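Local coordinates for protein endostatin (Mus musculus, PDB 1KOE) that inhibits angiogenesis as the C-terminal fragment of the collagen XVIII alpha1 chain and probably binds heparin, at residues A[18-23]-A[44-49]. Sequence-based numbering, arbitrary orientation.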
loop_
_atom_site.group_PDB
_atom_site.type_symbol
_atom_site.label_atom_id
_atom_site.label_comp_id
_atom_site.label_asym_id
_atom_site.label_seq_id
_atom_site.Cartn_x
_atom_site.Cartn_y
_atom_site.Cartn_z
ATOM N N ARG A 18 -1.428 -11.427 -10.208
ATOM C CA ARG A 18 -2.669 -11.918 -10.819
ATOM C C ARG A 18 -3.624 -10.736 -10.944
ATOM O O ARG A 18 -4.853 -10.875 -10.818
ATOM C CB ARG A 18 -3.305 -13.052 -10.011
ATOM C CG ARG A 18 -2.447 -14.315 -9.966
ATOM C CD ARG A 18 -3.256 -15.557 -9.561
ATOM N NE ARG A 18 -3.447 -15.640 -8.118
ATOM N N GLY A 19 -3.042 -9.569 -11.210
ATOM C CA GLY A 19 -3.804 -8.355 -11.367
ATOM C C GLY A 19 -4.304 -7.781 -10.054
ATOM O O GLY A 19 -4.052 -8.333 -8.981
ATOM N N ILE A 20 -5.058 -6.689 -10.153
ATOM C CA ILE A 20 -5.602 -6.050 -8.977
ATOM C C ILE A 20 -6.636 -6.968 -8.283
ATOM O O ILE A 20 -6.782 -6.913 -7.070
ATOM C CB ILE A 20 -6.181 -4.668 -9.323
ATOM C CG1 ILE A 20 -6.401 -3.862 -8.029
ATOM C CG2 ILE A 20 -7.448 -4.815 -10.163
ATOM C CD1 ILE A 20 -5.093 -3.460 -7.347
ATOM N N ARG A 21 -7.355 -7.804 -9.042
ATOM C CA ARG A 21 -8.312 -8.732 -8.422
ATOM C C ARG A 21 -7.543 -9.701 -7.505
ATOM O O ARG A 21 -8.024 -10.050 -6.426
ATOM C CB ARG A 21 -9.105 -9.520 -9.486
ATOM C CG ARG A 21 -10.043 -8.662 -10.318
ATOM C CD ARG A 21 -10.680 -9.456 -11.441
ATOM N NE ARG A 21 -11.792 -8.710 -12.030
ATOM C CZ ARG A 21 -12.464 -9.081 -13.125
ATOM N NH1 ARG A 21 -12.136 -10.202 -13.760
ATOM N NH2 ARG A 21 -13.468 -8.330 -13.575
ATOM N N GLY A 22 -6.332 -10.094 -7.921
ATOM C CA GLY A 22 -5.505 -10.997 -7.135
ATOM C C GLY A 22 -5.049 -10.336 -5.840
ATOM O O GLY A 22 -5.183 -10.896 -4.750
ATOM N N ALA A 23 -4.524 -9.121 -5.961
ATOM C CA ALA A 23 -4.049 -8.358 -4.802
ATOM C C ALA A 23 -5.201 -8.055 -3.840
ATOM O O ALA A 23 -5.077 -8.244 -2.630
ATOM C CB ALA A 23 -3.384 -7.064 -5.255
ATOM N N LEU A 44 -2.839 0.176 -4.267
ATOM C CA LEU A 44 -2.195 0.193 -5.575
ATOM C C LEU A 44 -3.093 0.890 -6.585
ATOM O O LEU A 44 -4.318 0.856 -6.442
ATOM C CB LEU A 44 -2.043 -1.259 -6.094
ATOM C CG LEU A 44 -1.264 -2.346 -5.343
ATOM C CD1 LEU A 44 -1.564 -3.735 -5.898
ATOM C CD2 LEU A 44 0.222 -2.041 -5.428
ATOM N N SER A 45 -2.496 1.564 -7.571
ATOM C CA SER A 45 -3.288 2.116 -8.674
ATOM C C SER A 45 -3.338 0.965 -9.697
ATOM O O SER A 45 -2.466 0.089 -9.698
ATOM C CB SER A 45 -2.594 3.315 -9.325
ATOM O OG SER A 45 -2.829 4.507 -8.608
ATOM N N SER A 46 -4.351 0.942 -10.553
ATOM C CA SER A 46 -4.441 -0.096 -11.581
ATOM C C SER A 46 -5.076 0.534 -12.823
ATOM O O SER A 46 -5.383 1.718 -12.822
ATOM C CB SER A 46 -5.234 -1.314 -11.083
ATOM O OG SER A 46 -6.539 -0.958 -10.618
ATOM N N ARG A 47 -5.277 -0.254 -13.874
ATOM C CA ARG A 47 -5.835 0.282 -15.112
ATOM C C ARG A 47 -7.074 1.163 -14.989
ATOM O O ARG A 47 -7.134 2.230 -15.590
ATOM C CB ARG A 47 -6.092 -0.850 -16.120
ATOM C CG ARG A 47 -6.782 -0.392 -17.413
ATOM C CD ARG A 47 -6.622 -1.416 -18.538
ATOM N NE ARG A 47 -5.208 -1.608 -18.900
ATOM C CZ ARG A 47 -4.488 -0.786 -19.676
ATOM N NH1 ARG A 47 -5.035 0.310 -20.207
ATOM N NH2 ARG A 47 -3.192 -1.031 -19.872
ATOM N N LEU A 48 -8.053 0.726 -14.202
ATOM C CA LEU A 48 -9.297 1.471 -14.042
ATOM C C LEU A 48 -9.448 2.183 -12.703
ATOM O O LEU A 48 -10.486 2.780 -12.424
ATOM C CB LEU A 48 -10.461 0.502 -14.170
ATOM C CG LEU A 48 -10.521 -0.255 -15.482
ATOM C CD1 LEU A 48 -11.578 -1.334 -15.331
ATOM C CD2 LEU A 48 -10.847 0.710 -16.629
ATOM N N GLN A 49 -8.385 2.239 -11.924
ATOM C CA GLN A 49 -8.508 2.812 -10.605
ATOM C C GLN A 49 -7.287 3.582 -10.128
ATOM O O GLN A 49 -6.180 3.073 -10.188
ATOM C CB GLN A 49 -8.769 1.642 -9.636
ATOM C CG GLN A 49 -8.733 1.975 -8.166
ATOM C CD GLN A 49 -10.093 2.340 -7.614
ATOM O OE1 GLN A 49 -10.860 1.460 -7.199
ATOM N NE2 GLN A 49 -10.385 3.640 -7.548
#
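Ile-20 in the first turn of helix 19-33 faces Ser-46 in the loop that follows strand 40-42, with their CA atoms 6.6 Å apart. Ser-46 to Gln-49 form a type I beta turn, closed by backbone hydrogen bonds in both directions between its end residues. No hydrogen bond crosses between the segments.

Ile-20 buries the largest area of any residue here. Its CG1 lies anti to the backbone N (chi1 -165°), and CD1 at the end of that branch reaches Leu-44 CD1 at 3.8 Å. The two side chains run past each other in opposite directions, and Ile-20 CD1 also lies 4.0 Å from Leu-44 CB. Three residues on, nearly one helical turn, Ala-23 CB meets the same Leu-44 CD1 at 3.8 Å. Ser-46 lies against the base of Ile-20: its CB is 3.9 Å from Ile-20 CB, and its OG is 3.9 Å from Ile-20 CG1.

Trp-132 and Met-17 also touch Leu-44. Gly-19 is hydrogen-bonded to Trp-132 through the backbone, and Ser-45 O accepts from Trp-132 NE1. Helix and loop thus pack together in the endostatin domain, of the C-type lectin clan, by van der Waals contact alone, mainly apolar, with the serine OG against carbon.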